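Local coordinates for CT263 (Chlamydia trachomatis, PDB 4QAS), which probably acts as an MTAN-type nucleosidase that hydrolyses a futalosine-pathway intermediate on the way to menaquinone, at residues A190-P193 against I194-F198; F28-N31 against K32-Y36. The protein carries 1 engineered substitution. All coordinates share one frame; numbering follows the deposited sequence.

Interaction 1. Residues A190-P193 against I194-F198; sequences AIFP and IYSSF
Ala-190 meets Ile-194 one turn further along helix 180-197, in the last turns of that helix, its carbonyl O lying 3.6 Å from Ile-194 CG1. Ile-191 contributes through its backbone: its O accepts a nearly straight bond from Tyr-195 N (3.1 Å, 170°) and a weak one from Ile-194 N. Phe-192 O takes Ser-196 N at 2.9 Å. With CG anti to the backbone N (chi1 -179°), the Phe-192 side chain leans outward from the helix, and the far part of its ring comes beside Tyr-195, CE1 lying 3.6 Å from CE2 at the edge of the tyrosine ring. The ring planes lie 51° apart, an oblique pairing, described for one of the two tyrosine conformers. Pro-193 kinks the helix, because its N has no hydrogen to give to the preceding turn. Its O is gripped twice by Ser-197, from opposite faces of the carbonyl plane: by N at 3.0 Å and, in one of two serine conformers, by OG at 2.8 Å. Ile-191 and Ile-194 lie against the central sheet, on Leu-11 of strand 7-13 and Ile-73 of strand 71-80 respectively, whereas Phe-192 and Tyr-195 pack on Phe-26 and reach the second subunit, where Phe-192 meets its counterpart edge to face.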
# COMPACT_ATOMS: atom_id res chain seq x y z
N ALA A 190 2.93 -6.62 1.05
CA ALA A 190 4.32 -6.99 1.27
C ALA A 190 5.29 -6.13 0.46
O ALA A 190 6.42 -5.88 0.91
CB ALA A 190 4.52 -8.45 0.91
N ILE A 191 4.87 -5.67 -0.73
CA ILE A 191 5.75 -4.85 -1.57
C ILE A 191 5.99 -3.49 -0.94
O ILE A 191 7.10 -2.93 -1.02
CB ILE A 191 5.16 -4.76 -2.99
CG1 ILE A 191 5.37 -6.11 -3.69
CG2 ILE A 191 5.82 -3.60 -3.77
CD1 ILE A 191 4.64 -6.28 -4.97
N PHE A 192 4.97 -2.91 -0.33
CA PHE A 192 5.10 -1.52 0.10
C PHE A 192 6.29 -1.28 1.02
O PHE A 192 7.03 -0.31 0.78
CB PHE A 192 3.81 -1.00 0.72
CG PHE A 192 3.95 0.41 1.13
CD1 PHE A 192 3.89 1.42 0.19
CD2 PHE A 192 4.26 0.73 2.43
CE1 PHE A 192 4.07 2.74 0.57
CE2 PHE A 192 4.44 2.02 2.81
CZ PHE A 192 4.35 3.04 1.89
N PRO A 193 6.51 -2.04 2.10
CA PRO A 193 7.65 -1.69 2.97
C PRO A 193 9.00 -1.85 2.30
O PRO A 193 9.96 -1.17 2.69
CB PRO A 193 7.48 -2.62 4.18
CG PRO A 193 6.61 -3.71 3.72
CD PRO A 193 5.68 -3.11 2.68
N ILE A 194 9.09 -2.71 1.28
CA ILE A 194 10.34 -2.80 0.52
C ILE A 194 10.57 -1.52 -0.25
O ILE A 194 11.65 -0.91 -0.16
CB ILE A 194 10.32 -4.01 -0.42
CG1 ILE A 194 9.91 -5.28 0.33
CG2 ILE A 194 11.71 -4.14 -1.06
CD1 ILE A 194 9.67 -6.46 -0.59
N TYR A 195 9.57 -1.08 -1.03
CA TYR A 195 9.67 0.19 -1.72
C TYR A 195 10.04 1.31 -0.76
O TYR A 195 10.94 2.12 -1.03
CB TYR A 195 8.34 0.50 -2.42
CG TYR A 195 8.00 1.96 -2.46
CD1 TYR A 195 8.54 2.81 -3.42
CD2 TYR A 195 7.13 2.51 -1.51
CE1 TYR A 195 8.22 4.17 -3.44
CE2 TYR A 195 6.81 3.85 -1.53
CZ TYR A 195 7.36 4.68 -2.49
OH TYR A 195 7.02 6.01 -2.48
N SER A 196 9.38 1.35 0.40
CA SER A 196 9.61 2.41 1.37
C SER A 196 11.05 2.42 1.85
O SER A 196 11.63 3.48 2.06
CB SER A 196 8.64 2.21 2.53
OG SER A 196 8.65 3.32 3.38
N SER A 197 11.65 1.24 2.01
CA SER A 197 13.02 1.15 2.51
C SER A 197 14.03 1.84 1.59
O SER A 197 15.10 2.25 2.05
CB SER A 197 13.42 -0.32 2.67
OG SER A 197 12.58 -0.99 3.60
N PHE A 198 13.72 1.95 0.30
CA PHE A 198 14.68 2.49 -0.66
C PHE A 198 14.48 3.97 -0.95
O PHE A 198 15.18 4.53 -1.80
CB PHE A 198 14.66 1.68 -1.95
CG PHE A 198 15.29 0.33 -1.80
CD1 PHE A 198 16.67 0.19 -1.83
CD2 PHE A 198 14.51 -0.79 -1.61
CE1 PHE A 198 17.25 -1.07 -1.68
CE2 PHE A 198 15.08 -2.05 -1.47
CZ PHE A 198 16.46 -2.18 -1.51

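Interaction 2. Residues F28-N31 against K32-Y36; sequences FSLN and KENFY
Asn-31 and Phe-35 close a tight beta hairpin, a local contact at the surface where strand 29-30 turns back into strand 36-40 at the margin of the mixed sheet. The turn is type I, from Asn-31 to Asn-34, followed by a G1-type bulge in which Asn-34 takes the left-handed backbone conformation. Two bonds define it: Asn-34 N to Asn-31 O at 3.0 Å and Asn-31 N to Phe-35 O at 2.9 Å.

The Asn-31 side chain ties the loop from within. Its CG sits between the backbone N and the carbonyl carbon (chi1 62°), which folds the amide over the turn. OD1 accepts Phe-35 N at 3.1 Å along an almost straight N-H (174°), although the donor lies above the carbonyl plane, and it takes a weak bond from Glu-33 N. The other end of the amide, ND2, stands 3.3 Å above the centre of one face of the Phe-35 ring, with the amide plane nearly perpendicular to the ring (89°). Backbone N-H groups hold the amide at OD1, and the ring face packed against ND2 probably helps to fix its rotation.

Leu-30 and Tyr-36, a non-hydrogen-bonded antiparallel pair, put their side chains on one face of the hairpin. Leu-30 CD1 touches Asn-34 C at 3.4 Å, and the leucine and Asn-34 side chains run side by side in the same direction. Further back, Phe-28 crosses Tyr-36 at about a right angle, and both also touch Leu-23 of helix 16-25. Phe-35 rests on Asp-46 and Met-48 of strand 43-49. Beside the Leu-30 and Tyr-36 pair, Tyr-36 CA lies 3.3 Å from Ser-29 O in a CA-H...O contact.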
# COMPACT_ATOMS: atom_id res chain seq x y z
N PHE A 28 0.55 4.64 -11.23
CA PHE A 28 1.34 4.23 -12.39
C PHE A 28 0.74 4.79 -13.67
O PHE A 28 -0.46 5.05 -13.77
CB PHE A 28 1.30 2.71 -12.52
CG PHE A 28 2.12 1.97 -11.49
CD1 PHE A 28 3.49 1.85 -11.64
CD2 PHE A 28 1.53 1.38 -10.40
CE1 PHE A 28 4.24 1.17 -10.71
CE2 PHE A 28 2.29 0.69 -9.47
CZ PHE A 28 3.64 0.58 -9.64
N SER A 29 1.60 4.94 -14.67
CA SER A 29 1.18 5.26 -16.02
C SER A 29 1.77 4.21 -16.96
O SER A 29 2.76 3.55 -16.63
CB SER A 29 1.66 6.65 -16.43
OG SER A 29 3.06 6.75 -16.35
N LEU A 30 1.09 4.00 -18.08
CA LEU A 30 1.61 3.16 -19.15
C LEU A 30 2.53 4.02 -20.00
O LEU A 30 2.13 5.07 -20.47
CB LEU A 30 0.45 2.65 -20.00
CG LEU A 30 0.83 1.62 -21.06
CD1 LEU A 30 1.27 0.33 -20.39
CD2 LEU A 30 -0.32 1.36 -22.01
N ASN A 31 3.77 3.57 -20.18
CA ASN A 31 4.72 4.31 -21.00
C ASN A 31 4.58 3.89 -22.46
O ASN A 31 3.79 3.01 -22.82
CB ASN A 31 6.13 4.14 -20.45
CG ASN A 31 6.61 2.70 -20.48
OD1 ASN A 31 6.12 1.87 -21.25
ND2 ASN A 31 7.58 2.39 -19.64
N LYS A 32 5.38 4.50 -23.32
CA LYS A 32 5.28 4.21 -24.74
C LYS A 32 5.82 2.83 -25.10
O LYS A 32 5.60 2.38 -26.23
CB LYS A 32 5.98 5.30 -25.56
CG LYS A 32 7.46 5.41 -25.28
CD LYS A 32 8.13 6.43 -26.19
CE LYS A 32 9.62 6.49 -25.94
NZ LYS A 32 10.29 7.46 -26.84
N GLU A 33 6.55 2.19 -24.19
CA GLU A 33 7.00 0.81 -24.33
C GLU A 33 5.98 -0.21 -23.86
O GLU A 33 6.27 -1.41 -23.84
CB GLU A 33 8.32 0.60 -23.58
CG GLU A 33 9.50 1.38 -24.15
CD GLU A 33 9.52 2.84 -23.73
OE1 GLU A 33 9.06 3.16 -22.62
OE2 GLU A 33 10.02 3.67 -24.53
N ASN A 34 4.80 0.23 -23.42
CA ASN A 34 3.69 -0.65 -23.13
C ASN A 34 3.84 -1.37 -21.79
O ASN A 34 3.35 -2.50 -21.63
CB ASN A 34 3.50 -1.67 -24.27
CG ASN A 34 2.08 -2.17 -24.37
OD1 ASN A 34 1.21 -1.74 -23.64
ND2 ASN A 34 1.85 -3.08 -25.32
N PHE A 35 4.51 -0.75 -20.82
CA PHE A 35 4.51 -1.28 -19.46
C PHE A 35 4.34 -0.14 -18.46
O PHE A 35 4.38 1.03 -18.82
CB PHE A 35 5.72 -2.20 -19.16
CG PHE A 35 7.05 -1.51 -19.14
CD1 PHE A 35 7.79 -1.36 -20.30
CD2 PHE A 35 7.58 -1.04 -17.95
CE1 PHE A 35 9.03 -0.73 -20.28
CE2 PHE A 35 8.80 -0.42 -17.91
CZ PHE A 35 9.54 -0.26 -19.08
N TYR A 36 4.15 -0.50 -17.18
CA TYR A 36 3.77 0.48 -16.18
C TYR A 36 4.98 1.06 -15.46
O TYR A 36 5.93 0.35 -15.13
CB TYR A 36 2.90 -0.13 -15.10
CG TYR A 36 1.72 -0.88 -15.59
CD1 TYR A 36 0.54 -0.23 -15.85
CD2 TYR A 36 1.77 -2.26 -15.76
CE1 TYR A 36 -0.57 -0.92 -16.28
CE2 TYR A 36 0.67 -2.96 -16.19
CZ TYR A 36 -0.50 -2.28 -16.45
OH TYR A 36 -1.60 -2.99 -16.88

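From the N terminus the chain runs through strand 7-13 and helix 16-25 before reaching interaction 2, which closes the hairpin joining strand 29-30 to strand 36-40. Interaction 1 comes much later, in the last turns of helix 180-197, up to its C-terminal end, and, lying within one helix, closes no loop. The two follow in series, neither nested nor crossed. Their centres are 21 Å apart and their nearest atoms about 8 Å, without touching. The fold links them indirectly: Phe-26, just ahead of the hairpin, packs on the aromatic side of the C-terminal helix, while strand 43-49 connects strand 36-40 to strand 7-13, against which the helix lies.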